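Local coordinates for probable secreted solute-binding lipoprotein (Streptomyces coelicolor, PDB 3I3V) that probably captures a solute outside the cell and delivers it to a membrane transporter, as lipid-anchored binding proteins of ABC uptake systems do, at residues H13-T18 and M69-D74; A65-V70 and I288-S293; R100-A105 and A328-A333; Y121-W126 and R283-I288; G174-A179 and V354-V359. One frame throughout, in Å; residues are numbered along the deposited sequence.

Contact 1: H13-T18 and M69-D74; sequences HTQLGT and MVNLYD
His13 O is the best-held polar atom between 13-18 and 69-74, and one donor grips it: Met69 N, at 2.8 Å, with an N-H...O angle of 154° and the donor in the carbonyl plane. A second backbone bond, Gln15 N to Met69 O at 3.3 Å, is weak. Together they flank the parallel bridge of Thr14 with Met69. Met69 is present as selenomethionine. Thr14 and Met69 lie side by side on one face of the sheet, and Thr14 CG2, anti to the backbone N, presses on Met69 CB at 3.2 Å, tighter than ordinary van der Waals contact. The chain of Met69 bends at its last torsion, so that CE meets Leu16 CD1 at 3.8 Å, the two side chains crossing at about a right angle; Tyr26 of helix 23-36 packs on the same group. Strands 9-14 and 67-70 are the central neighbours in the order 41-46, 9-14, 67-70, 289-292, consistent with the class II periplasmic-binding-protein fold. The touching parts run at 66° to each other, end to end, and the Gln15 side chain reaches across to Val70. Its extended chain crosses Val70 at about a right angle, with CD 3.5 Å from Val70 CG1. Gln15 NE2 is held by Gly48 O; its OE1 remains 3.6 Å from Asn71 ND2, the two amide planes turned 24° apart.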
# COMPACT_ATOMS: atom_id res chain seq x y z
N HIS C 13 32.51 31.81 29.13
CA HIS C 13 32.85 32.68 30.25
C HIS C 13 31.78 32.43 31.30
O HIS C 13 30.64 32.84 31.14
CB HIS C 13 32.83 34.15 29.81
CG HIS C 13 33.67 35.05 30.66
ND1 HIS C 13 33.82 36.39 30.41
CD2 HIS C 13 34.43 34.77 31.75
CE1 HIS C 13 34.64 36.91 31.31
NE2 HIS C 13 35.02 35.95 32.13
N THR C 14 32.17 31.76 32.39
CA THR C 14 31.25 31.34 33.45
C THR C 14 31.60 31.71 34.87
O THR C 14 32.76 31.81 35.22
CB THR C 14 31.16 29.82 33.50
OG1 THR C 14 31.27 29.29 32.17
CG2 THR C 14 29.87 29.37 34.13
N GLN C 15 30.56 31.83 35.70
CA GLN C 15 30.73 32.11 37.12
C GLN C 15 30.84 30.78 37.85
O GLN C 15 31.15 30.74 39.04
CB GLN C 15 29.54 32.88 37.67
CG GLN C 15 29.50 34.33 37.23
CD GLN C 15 28.37 35.09 37.89
OE1 GLN C 15 27.22 34.64 37.89
NE2 GLN C 15 28.69 36.25 38.45
N LEU C 16 30.55 29.69 37.13
CA LEU C 16 30.60 28.34 37.68
C LEU C 16 31.95 27.71 37.38
O LEU C 16 32.55 27.97 36.33
CB LEU C 16 29.52 27.45 37.05
CG LEU C 16 28.05 27.82 37.24
CD1 LEU C 16 27.19 26.71 36.66
CD2 LEU C 16 27.74 28.01 38.72
N GLY C 17 32.42 26.85 38.29
CA GLY C 17 33.70 26.20 38.06
C GLY C 17 34.54 26.01 39.31
O GLY C 17 35.44 25.17 39.34
N THR C 18 34.26 26.79 40.35
CA THR C 18 34.98 26.67 41.60
C THR C 18 34.05 26.65 42.81
O THR C 18 33.49 25.61 43.14
CB THR C 18 36.01 27.81 41.77
OG1 THR C 18 35.38 29.08 41.51
CG2 THR C 18 37.18 27.61 40.81
N MSE C 69 27.86 32.76 31.16
CA MSE C 69 26.97 32.20 32.15
C MSE C 69 26.95 33.09 33.37
O MSE C 69 27.80 32.99 34.25
CB MSE C 69 27.42 30.79 32.54
CG MSE C 69 27.38 29.79 31.38
SE MSE C 69 27.93 27.99 31.89
CE MSE C 69 26.44 27.60 33.07
N VAL C 70 25.95 33.98 33.41
CA VAL C 70 25.79 34.93 34.52
C VAL C 70 24.32 35.10 34.86
O VAL C 70 23.43 34.73 34.09
CB VAL C 70 26.31 36.35 34.17
CG1 VAL C 70 27.66 36.57 34.76
CG2 VAL C 70 26.33 36.56 32.65
N ASN C 71 24.07 35.70 36.02
CA ASN C 71 22.71 35.93 36.45
C ASN C 71 22.25 37.27 35.90
O ASN C 71 23.00 37.95 35.19
CB ASN C 71 22.60 35.92 37.98
CG ASN C 71 23.48 36.98 38.64
OD1 ASN C 71 23.09 37.60 39.64
ND2 ASN C 71 24.68 37.18 38.10
N LEU C 72 21.02 37.64 36.22
CA LEU C 72 20.45 38.89 35.76
C LEU C 72 20.46 39.91 36.87
O LEU C 72 19.73 39.78 37.86
CB LEU C 72 19.01 38.68 35.28
CG LEU C 72 18.39 39.94 34.66
CD1 LEU C 72 19.12 40.25 33.35
CD2 LEU C 72 16.90 39.75 34.41
N TYR C 73 21.30 40.93 36.73
CA TYR C 73 21.37 41.99 37.71
C TYR C 73 21.73 43.29 37.00
O TYR C 73 21.99 43.29 35.79
CB TYR C 73 22.39 41.67 38.81
CG TYR C 73 23.84 41.71 38.38
CD1 TYR C 73 24.39 40.73 37.54
CD2 TYR C 73 24.69 42.73 38.84
CE1 TYR C 73 25.74 40.77 37.16
CE2 TYR C 73 26.03 42.78 38.47
CZ TYR C 73 26.55 41.80 37.64
OH TYR C 73 27.89 41.84 37.30
N ASP C 74 21.75 44.38 37.75
CA ASP C 74 22.03 45.71 37.21
C ASP C 74 22.88 45.78 35.94
O ASP C 74 22.40 46.24 34.90
CB ASP C 74 22.69 46.58 38.29
CG ASP C 74 22.81 48.03 37.86
OD1 ASP C 74 23.96 48.54 37.78
OD2 ASP C 74 21.76 48.66 37.60

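Contact 2: A65-V70 and I288-S293; sequences ADVVMV and IGFWIS
Phe290 and Met69 form the apolar centre, lying side by side and pointing the same way from one face of the sheet. The selenium of Met69 sits obliquely to the Phe290 ring, SE 4.8 Å from its centroid and 59° off the normal, a Met-aromatic contact, while Met69 CE reaches Phe290 CE1 at 3.6 Å. Val67 CG1 adds a contact at the ring edge, near its plane. On the opposite face Val70 CG2 lies over the Trp291 ring, 3.6 Å from NE1, and Val68 CB meets Trp291 CB. The N-H helps fix the rotation of the indole: Trp291 NE1 donates to Val70 O at 3.2 Å, the oxygen lying in the ring plane. Val70 O is gripped twice, since Gly289 N also reaches it at 2.8 Å. Val68 and Trp291 exchange backbone bonds, Val68 N to Trp291 O and Trp291 N to Val68 O, each 2.8 Å. At the polar end Ser293 OG donates to a lone pair of Ala65 O at 2.6 Å, while the same serine N-caps the next helix through Gly296 N. Strand 289-292 pairs antiparallel with 67-70 at the end of the parallel set 41-46, 9-14, 67-70, consistent with the class II periplasmic-binding-protein fold.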
# COMPACT_ATOMS: atom_id res chain seq x y z
N ALA C 65 34.23 35.78 25.05
CA ALA C 65 33.81 34.38 24.99
C ALA C 65 32.59 34.24 24.09
O ALA C 65 31.89 35.21 23.82
CB ALA C 65 33.49 33.88 26.40
N ASP C 66 32.33 33.02 23.63
CA ASP C 66 31.19 32.73 22.75
C ASP C 66 29.87 32.61 23.52
O ASP C 66 28.80 32.94 23.00
CB ASP C 66 31.44 31.43 21.99
CG ASP C 66 32.77 31.43 21.26
OD1 ASP C 66 32.97 32.31 20.40
OD2 ASP C 66 33.62 30.55 21.56
N VAL C 67 29.97 32.13 24.75
CA VAL C 67 28.80 31.94 25.60
C VAL C 67 29.14 32.44 27.00
O VAL C 67 30.25 32.21 27.51
CB VAL C 67 28.41 30.45 25.71
CG1 VAL C 67 27.28 30.27 26.70
CG2 VAL C 67 28.01 29.90 24.34
N VAL C 68 28.19 33.11 27.62
CA VAL C 68 28.39 33.64 28.96
C VAL C 68 27.41 33.02 29.94
O VAL C 68 26.27 32.76 29.60
CB VAL C 68 28.22 35.18 28.99
CG1 VAL C 68 28.64 35.72 30.34
CG2 VAL C 68 29.03 35.82 27.86
N MSE C 69 27.86 32.76 31.16
CA MSE C 69 26.97 32.20 32.15
C MSE C 69 26.95 33.09 33.37
O MSE C 69 27.80 32.99 34.25
CB MSE C 69 27.42 30.79 32.54
CG MSE C 69 27.38 29.79 31.38
SE MSE C 69 27.93 27.99 31.89
CE MSE C 69 26.44 27.60 33.07
N VAL C 70 25.95 33.98 33.41
CA VAL C 70 25.79 34.93 34.52
C VAL C 70 24.32 35.10 34.86
O VAL C 70 23.43 34.73 34.09
CB VAL C 70 26.31 36.35 34.17
CG1 VAL C 70 27.66 36.57 34.76
CG2 VAL C 70 26.33 36.56 32.65
N ILE C 288 22.02 32.44 37.30
CA ILE C 288 22.80 32.07 36.12
C ILE C 288 22.02 31.58 34.88
O ILE C 288 21.26 30.61 34.94
CB ILE C 288 23.87 31.04 36.49
CG1 ILE C 288 24.87 31.69 37.45
CG2 ILE C 288 24.57 30.52 35.23
CD1 ILE C 288 26.06 30.82 37.78
N GLY C 289 22.22 32.28 33.77
CA GLY C 289 21.58 31.92 32.51
C GLY C 289 22.63 31.90 31.42
O GLY C 289 23.76 32.36 31.65
N PHE C 290 22.28 31.37 30.24
CA PHE C 290 23.20 31.28 29.10
C PHE C 290 23.05 32.47 28.14
O PHE C 290 21.97 32.67 27.57
CB PHE C 290 22.96 29.98 28.32
CG PHE C 290 23.34 28.72 29.07
CD1 PHE C 290 24.67 28.31 29.17
CD2 PHE C 290 22.35 27.92 29.66
CE1 PHE C 290 25.02 27.13 29.84
CE2 PHE C 290 22.70 26.74 30.33
CZ PHE C 290 24.03 26.35 30.42
N TRP C 291 24.12 33.24 27.95
CA TRP C 291 24.06 34.38 27.04
C TRP C 291 24.92 34.09 25.82
O TRP C 291 25.94 33.39 25.92
CB TRP C 291 24.57 35.66 27.72
CG TRP C 291 23.87 36.01 29.00
CD1 TRP C 291 23.83 35.27 30.14
CD2 TRP C 291 23.17 37.23 29.28
NE1 TRP C 291 23.16 35.95 31.13
CE2 TRP C 291 22.74 37.16 30.63
CE3 TRP C 291 22.87 38.38 28.53
CZ2 TRP C 291 22.03 38.19 31.24
CZ3 TRP C 291 22.16 39.40 29.14
CH2 TRP C 291 21.75 39.30 30.48
N ILE C 292 24.53 34.61 24.65
CA ILE C 292 25.32 34.39 23.45
C ILE C 292 25.92 35.70 22.95
O ILE C 292 25.20 36.68 22.77
CB ILE C 292 24.49 33.75 22.32
CG1 ILE C 292 23.95 32.40 22.78
CG2 ILE C 292 25.36 33.59 21.06
CD1 ILE C 292 23.27 31.61 21.68
N SER C 293 27.22 35.72 22.73
CA SER C 293 27.89 36.92 22.27
C SER C 293 27.94 36.98 20.76
O SER C 293 27.64 35.99 20.08
CB SER C 293 29.32 36.97 22.79
OG SER C 293 30.07 35.94 22.18

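Contact 3: R100-A105 and A328-A333; sequences RVLPAA and ALRTDA
A single backbone bridge, Val101 with Leu329, joins the turn leading into helix 103-108 to the loop that follows strand 326-327 in this periplasmic-binding-protein fold. Two bonds frame it: Arg330 N to Arg100 O at 2.9 Å and Leu102 N to Ala328 O at 3.0 Å, the latter nearly straight at 166°. The two arginines are turned quite differently. Arg100, bent at chi2 and chi3, curls back and presents the edge of its guanidinium, so that NH1 donates in plane to a lone pair of Arg330 O at 2.8 Å; NH2 is held by Tyr311 O. Arg330 instead turns one guanidinium face to Val101 O and Pro103 CD, the Pro103 and Arg330 side chains crossing at about a right angle, while its NE bonds to Gly99 O. Their like charges, 6.6 Å apart between Arg100 NH1 and Arg330 NE, are thus each matched with carbonyl oxygens, which probably eases the repulsion. An alanine in place of Arg100 would remove the guanidinium bonds to Arg330 O and Tyr311 O and would probably leave the loop 328-333 less firmly tied to its neighbours. Leu102 crosses the Arg330 chain obliquely, CD1 against CD at 3.7 Å. Val101 and Leu329 also meet obliquely, on the other side of the bridge, through CG2 and CD2. Within the first turn of the helix, Ala105 CB rests 3.8 Å from Ala328 CB.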
# COMPACT_ATOMS: atom_id res chain seq x y z
N ARG C 100 10.52 24.25 27.07
CA ARG C 100 11.37 23.49 27.98
C ARG C 100 11.58 24.43 29.17
O ARG C 100 12.05 24.02 30.22
CB ARG C 100 12.72 23.18 27.34
CG ARG C 100 12.72 22.01 26.37
CD ARG C 100 12.58 20.69 27.12
NE ARG C 100 13.76 20.39 27.93
CZ ARG C 100 13.74 20.14 29.23
NH1 ARG C 100 12.59 20.13 29.90
NH2 ARG C 100 14.87 19.88 29.88
N VAL C 101 11.20 25.70 28.98
CA VAL C 101 11.34 26.75 29.98
C VAL C 101 10.04 27.06 30.73
O VAL C 101 8.97 27.18 30.13
CB VAL C 101 11.81 28.07 29.32
CG1 VAL C 101 12.11 29.11 30.38
CG2 VAL C 101 13.02 27.81 28.43
N LEU C 102 10.13 27.21 32.05
CA LEU C 102 8.95 27.53 32.85
C LEU C 102 8.41 28.87 32.35
O LEU C 102 9.15 29.84 32.26
CB LEU C 102 9.35 27.64 34.33
CG LEU C 102 9.14 26.45 35.27
CD1 LEU C 102 8.98 25.16 34.51
CD2 LEU C 102 10.32 26.38 36.23
N PRO C 103 7.10 28.94 32.03
CA PRO C 103 6.51 30.19 31.53
C PRO C 103 6.94 31.45 32.28
O PRO C 103 7.31 32.45 31.67
CB PRO C 103 5.01 29.92 31.65
CG PRO C 103 4.93 28.47 31.34
CD PRO C 103 6.06 27.91 32.17
N ALA C 104 6.88 31.41 33.61
CA ALA C 104 7.29 32.55 34.42
C ALA C 104 8.78 32.86 34.22
O ALA C 104 9.18 34.03 34.18
CB ALA C 104 7.00 32.28 35.89
N ALA C 105 9.59 31.82 34.09
CA ALA C 105 11.02 32.02 33.88
C ALA C 105 11.28 32.74 32.56
O ALA C 105 12.07 33.68 32.50
CB ALA C 105 11.74 30.69 33.89
N ALA C 328 15.12 26.64 36.16
CA ALA C 328 14.18 27.50 35.46
C ALA C 328 13.51 26.72 34.33
O ALA C 328 12.69 27.28 33.60
CB ALA C 328 14.88 28.72 34.90
N LEU C 329 13.86 25.45 34.16
CA LEU C 329 13.28 24.62 33.11
C LEU C 329 12.40 23.52 33.70
O LEU C 329 12.54 23.16 34.87
CB LEU C 329 14.39 23.97 32.27
CG LEU C 329 15.54 24.87 31.80
CD1 LEU C 329 16.55 24.05 31.03
CD2 LEU C 329 14.99 26.00 30.94
N ARG C 330 11.51 22.97 32.88
CA ARG C 330 10.62 21.89 33.32
C ARG C 330 11.42 20.62 33.55
O ARG C 330 12.24 20.24 32.70
CB ARG C 330 9.56 21.60 32.27
CG ARG C 330 9.09 22.79 31.48
CD ARG C 330 7.63 23.09 31.74
NE ARG C 330 6.97 23.47 30.50
CZ ARG C 330 5.77 24.03 30.43
NH1 ARG C 330 5.08 24.28 31.54
NH2 ARG C 330 5.26 24.33 29.25
N THR C 331 11.17 19.96 34.68
CA THR C 331 11.82 18.70 35.04
C THR C 331 10.81 17.86 35.81
O THR C 331 9.76 18.35 36.23
CB THR C 331 13.00 18.85 36.02
OG1 THR C 331 13.53 20.17 35.97
CG2 THR C 331 14.09 17.86 35.68
N ASP C 332 11.15 16.59 36.01
CA ASP C 332 10.33 15.66 36.76
C ASP C 332 11.21 15.23 37.93
O ASP C 332 10.74 14.60 38.88
CB ASP C 332 9.94 14.45 35.90
CG ASP C 332 8.83 14.76 34.91
OD1 ASP C 332 8.70 14.02 33.91
OD2 ASP C 332 8.07 15.74 35.12
N ALA C 333 12.48 15.61 37.85
CA ALA C 333 13.47 15.30 38.87
C ALA C 333 13.20 16.10 40.14
O ALA C 333 12.62 17.19 40.09
CB ALA C 333 14.87 15.62 38.35
O HOH W 1 14.21 17.81 32.61

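Contact 4: Y121-W126 and R283-I288; sequences YFATNW and RAYTLI
The bump on 283-288 is Leu287, whose CB sits against the surface formed by Phe122 CB, 3.7 Å away, and the adjoining backbone O, while its side chain crosses Thr124 at about a right angle. Beside it, Ile288 and Phe122 point the same way, with Ile288 CB against ring atom CD2 of Phe122 at 4.1 Å. The small side chain of Ala123 lodges beside the Tyr285 ring, CB 3.9 Å from CD1, and Tyr285 OH is anchored by Gln353. The backbones run antiparallel, with Thr124 N to Ala284 O at 2.9 Å nearly along the C=O axis and Ala284 N to Thr124 O at 3.3 Å. This pairing lies close to the chain's centre, probably where segments cross between the lobes, as in the hinge of class II periplasmic binding proteins. After the Thr124-Ala284 pair the backbone hydrogen bonding is interrupted, although the chains stay close, and a water sits between the segments, accepting from Tyr121 N at 2.6 Å; Phe122 N resumes the pairing with Ile288 O at 3.1 Å. At the other end Arg283 lies alongside Asn125, their guanidinium and amide planes 26° apart, and Arg283 CD is 4.1 Å from Asn125 ND2. An alanine in place of Arg283 would strip the chain that flanks this amide and would probably loosen the Asn125 side chain. Phe319 stacks edge-to-face on both Tyr121 and Phe122.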
# COMPACT_ATOMS: atom_id res chain seq x y z
N TYR C 121 18.18 29.08 33.15
CA TYR C 121 18.73 27.80 33.59
C TYR C 121 18.61 27.62 35.09
O TYR C 121 17.91 26.71 35.53
CB TYR C 121 20.19 27.68 33.14
CG TYR C 121 20.63 26.25 32.95
CD1 TYR C 121 19.90 25.38 32.15
CD2 TYR C 121 21.78 25.76 33.56
CE1 TYR C 121 20.30 24.06 31.96
CE2 TYR C 121 22.19 24.45 33.38
CZ TYR C 121 21.44 23.60 32.58
OH TYR C 121 21.83 22.29 32.41
N PHE C 122 19.26 28.48 35.87
CA PHE C 122 19.18 28.36 37.33
C PHE C 122 18.04 29.17 37.95
O PHE C 122 17.67 30.24 37.46
CB PHE C 122 20.51 28.76 37.97
CG PHE C 122 21.56 27.68 37.93
CD1 PHE C 122 21.38 26.55 37.13
CD2 PHE C 122 22.72 27.79 38.68
CE1 PHE C 122 22.33 25.55 37.09
CE2 PHE C 122 23.69 26.79 38.64
CZ PHE C 122 23.49 25.66 37.84
N ALA C 123 17.50 28.65 39.04
CA ALA C 123 16.40 29.32 39.73
C ALA C 123 16.54 29.17 41.23
O ALA C 123 17.48 28.54 41.72
CB ALA C 123 15.07 28.74 39.27
N THR C 124 15.61 29.76 41.97
CA THR C 124 15.63 29.65 43.41
C THR C 124 14.24 29.47 43.97
O THR C 124 13.29 30.13 43.52
CB THR C 124 16.22 30.89 44.10
OG1 THR C 124 17.53 31.17 43.58
CG2 THR C 124 16.31 30.65 45.60
N ASN C 125 14.12 28.55 44.92
CA ASN C 125 12.89 28.30 45.63
C ASN C 125 13.28 28.82 47.00
O ASN C 125 14.32 28.42 47.53
CB ASN C 125 12.57 26.81 45.69
CG ASN C 125 11.31 26.46 44.93
OD1 ASN C 125 11.35 26.15 43.74
ND2 ASN C 125 10.17 26.53 45.62
N TRP C 126 12.48 29.71 47.55
CA TRP C 126 12.77 30.34 48.84
C TRP C 126 11.55 30.18 49.75
O TRP C 126 10.79 31.13 49.94
CB TRP C 126 13.04 31.83 48.59
CG TRP C 126 13.79 32.58 49.64
CD1 TRP C 126 13.58 32.58 50.99
CD2 TRP C 126 14.82 33.54 49.39
NE1 TRP C 126 14.41 33.49 51.60
CE2 TRP C 126 15.18 34.10 50.64
CE3 TRP C 126 15.48 34.00 48.24
CZ2 TRP C 126 16.17 35.08 50.77
CZ3 TRP C 126 16.46 34.97 48.36
CH2 TRP C 126 16.79 35.51 49.62
N ARG C 283 10.21 33.02 44.75
CA ARG C 283 10.75 32.26 43.64
C ARG C 283 11.30 33.25 42.63
O ARG C 283 10.62 34.21 42.25
CB ARG C 283 9.68 31.37 42.98
CG ARG C 283 9.26 30.17 43.83
CD ARG C 283 8.31 29.23 43.08
NE ARG C 283 8.98 28.39 42.07
CZ ARG C 283 8.34 27.63 41.18
NH1 ARG C 283 7.01 27.60 41.15
NH2 ARG C 283 9.02 26.90 40.30
N ALA C 284 12.55 33.03 42.22
CA ALA C 284 13.22 33.88 41.24
C ALA C 284 13.77 32.92 40.18
O ALA C 284 14.24 31.83 40.51
CB ALA C 284 14.35 34.66 41.90
N TYR C 285 13.71 33.32 38.91
CA TYR C 285 14.18 32.48 37.83
C TYR C 285 15.31 33.14 37.06
O TYR C 285 15.63 32.73 35.95
CB TYR C 285 13.04 32.20 36.86
CG TYR C 285 11.82 31.59 37.51
CD1 TYR C 285 11.80 30.24 37.89
CD2 TYR C 285 10.69 32.36 37.79
CE1 TYR C 285 10.70 29.68 38.53
CE2 TYR C 285 9.58 31.81 38.42
CZ TYR C 285 9.59 30.47 38.80
OH TYR C 285 8.52 29.94 39.47
N THR C 286 15.94 34.15 37.66
CA THR C 286 17.00 34.85 36.96
C THR C 286 18.40 34.72 37.51
O THR C 286 19.20 35.66 37.46
CB THR C 286 16.66 36.35 36.77
OG1 THR C 286 16.28 36.93 38.02
CG2 THR C 286 15.54 36.51 35.75
N LEU C 287 18.70 33.54 38.04
CA LEU C 287 20.05 33.24 38.51
C LEU C 287 20.75 32.83 37.22
O LEU C 287 20.14 32.86 36.14
CB LEU C 287 20.03 32.10 39.53
CG LEU C 287 19.76 32.55 40.97
CD1 LEU C 287 18.40 33.21 41.06
CD2 LEU C 287 19.85 31.36 41.92
N ILE C 288 22.02 32.44 37.30
CA ILE C 288 22.80 32.07 36.12
C ILE C 288 22.02 31.58 34.88
O ILE C 288 21.26 30.61 34.94
CB ILE C 288 23.87 31.04 36.49
CG1 ILE C 288 24.87 31.69 37.45
CG2 ILE C 288 24.57 30.52 35.23
CD1 ILE C 288 26.06 30.82 37.78
O HOH W 2 18.16 31.18 34.67

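Contact 5: G174-A179 and V354-V359; sequences GQKLLA and VLLPDV
Packing is tightest where the aliphatic chain of Lys176 meets Leu356: CG and CD of Lys176 each lie 3.5 Å from Leu356 CD1, closer than usual van der Waals contact. The two side chains cross obliquely. Leu356 brings its branch there with CG anti to the backbone N (chi1 173°), while the lysine chain, its first torsion near -120°, bends at chi2 and chi3, so that its middle methylenes face the leucine and its tip turns toward Asp358. Trp126 also packs on Lys176. One helical turn along, Ala179 CB touches Pro357 CG at 3.7 Å, and Tyr195 of helix 188-197 covers both. The contact is modest, burying 203 Å² in all. It joins helix 172-182 to the loop between strand 352-354 and helix 363-377, within one lobe of the bilobal periplasmic-binding-protein fold; strand 352-354 runs parallel to strand 280-284, whose Ile282 and Ala284 support Leu356.

The looser side is the polar one, where Asp358 is exposed to solvent. Lys176 NZ forms a salt bridge with Asp358 OD1 at 3.2 Å, on the syn lone pair, and the two side chains cross at about a right angle. Asp358 OD2 is farther from the same nitrogen, 3.7 Å, so the carboxylate is engaged one-sidedly. NZ also donates to a lone pair of Gln175 OE1 at 3.2 Å, in the amide plane. Two acceptors thus hold the ammonium group, and the nearby carboxylate would probably favour its charged form.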
# COMPACT_ATOMS: atom_id res chain seq x y z
N GLY C 174 16.80 39.41 56.34
CA GLY C 174 15.74 40.24 56.88
C GLY C 174 15.10 41.11 55.80
O GLY C 174 13.87 41.24 55.76
N GLN C 175 15.92 41.68 54.92
CA GLN C 175 15.39 42.55 53.86
C GLN C 175 14.50 41.80 52.88
O GLN C 175 13.51 42.35 52.39
CB GLN C 175 16.55 43.28 53.14
CG GLN C 175 16.93 42.77 51.75
CD GLN C 175 16.18 43.45 50.62
OE1 GLN C 175 16.39 43.14 49.45
NE2 GLN C 175 15.30 44.39 50.96
N LYS C 176 14.81 40.53 52.60
CA LYS C 176 13.99 39.72 51.70
C LYS C 176 12.69 39.23 52.37
O LYS C 176 11.63 39.17 51.72
CB LYS C 176 14.78 38.52 51.19
CG LYS C 176 14.95 38.46 49.67
CD LYS C 176 15.85 39.57 49.14
CE LYS C 176 17.29 39.32 49.51
NZ LYS C 176 18.18 40.46 49.12
N LEU C 177 12.76 38.87 53.65
CA LEU C 177 11.58 38.38 54.37
C LEU C 177 10.57 39.50 54.58
O LEU C 177 9.36 39.28 54.44
CB LEU C 177 11.96 37.80 55.74
CG LEU C 177 11.19 36.56 56.25
CD1 LEU C 177 11.09 36.65 57.77
CD2 LEU C 177 9.80 36.48 55.65
N LEU C 178 11.06 40.70 54.89
CA LEU C 178 10.19 41.87 55.09
C LEU C 178 9.46 42.18 53.80
O LEU C 178 8.26 42.48 53.79
CB LEU C 178 11.02 43.10 55.48
CG LEU C 178 10.38 44.30 56.20
CD1 LEU C 178 10.93 45.57 55.58
CD2 LEU C 178 8.85 44.29 56.12
N ALA C 179 10.19 42.11 52.69
CA ALA C 179 9.62 42.39 51.38
C ALA C 179 8.60 41.32 50.99
O ALA C 179 7.63 41.60 50.31
CB ALA C 179 10.73 42.47 50.32
N VAL C 354 5.78 34.81 45.31
CA VAL C 354 5.91 36.25 45.45
C VAL C 354 7.26 36.58 44.83
O VAL C 354 8.06 35.69 44.55
CB VAL C 354 5.84 36.74 46.91
CG1 VAL C 354 4.45 36.47 47.46
CG2 VAL C 354 6.91 36.08 47.76
N LEU C 355 7.54 37.86 44.62
CA LEU C 355 8.77 38.21 43.96
C LEU C 355 10.02 38.51 44.78
O LEU C 355 9.95 38.87 45.97
CB LEU C 355 8.45 39.34 42.97
CG LEU C 355 9.21 40.65 42.84
CD1 LEU C 355 8.59 41.43 41.69
CD2 LEU C 355 9.11 41.45 44.12
N LEU C 356 11.17 38.30 44.14
CA LEU C 356 12.48 38.59 44.73
C LEU C 356 12.82 39.99 44.21
O LEU C 356 13.09 40.17 43.03
CB LEU C 356 13.53 37.58 44.25
CG LEU C 356 14.94 37.96 44.71
CD1 LEU C 356 14.98 37.94 46.22
CD2 LEU C 356 15.98 37.00 44.14
N PRO C 357 12.83 40.99 45.09
CA PRO C 357 13.13 42.39 44.75
C PRO C 357 14.45 42.71 44.05
O PRO C 357 14.52 43.64 43.25
CB PRO C 357 13.01 43.11 46.09
CG PRO C 357 12.07 42.22 46.88
CD PRO C 357 12.59 40.86 46.54
N ASP C 358 15.50 41.96 44.37
CA ASP C 358 16.84 42.17 43.84
C ASP C 358 17.01 42.82 42.47
O ASP C 358 17.63 43.88 42.35
CB ASP C 358 17.61 40.86 43.88
CG ASP C 358 17.85 40.39 45.29
OD1 ASP C 358 16.98 40.64 46.15
OD2 ASP C 358 18.89 39.77 45.55
N VAL C 359 16.48 42.19 41.44
CA VAL C 359 16.61 42.70 40.08
C VAL C 359 16.04 44.09 39.87
O VAL C 359 16.54 44.84 39.04
CB VAL C 359 15.91 41.76 39.06
CG1 VAL C 359 16.70 41.74 37.75
CG2 VAL C 359 15.75 40.37 39.64

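Overall arrangement
Contacts 1 and 2 are joined most closely, their centres 8 Å apart, because both use strand 67-70 and belong to the same sheet. Contact 4 is the hub: its centre is 11 Å from contact 3, 13 Å from contacts 1 and 5 and 16 Å from contact 2, and it touches all four. It shares Ile288 with contact 2, where Phe290 CE2 meets Tyr121 CG at 3.4 Å; Ala328 N approaches Tyr121 O at 2.9 Å toward contact 3, and Trp126 CH2 packs on Lys176 CG at 3.5 Å toward contact 5. Contacts 2 and 5 are centred 26 Å apart, in different lobes. In this family the solute is generally taken up between the lobes, so contact 4 probably lies near the hinge of that cleft.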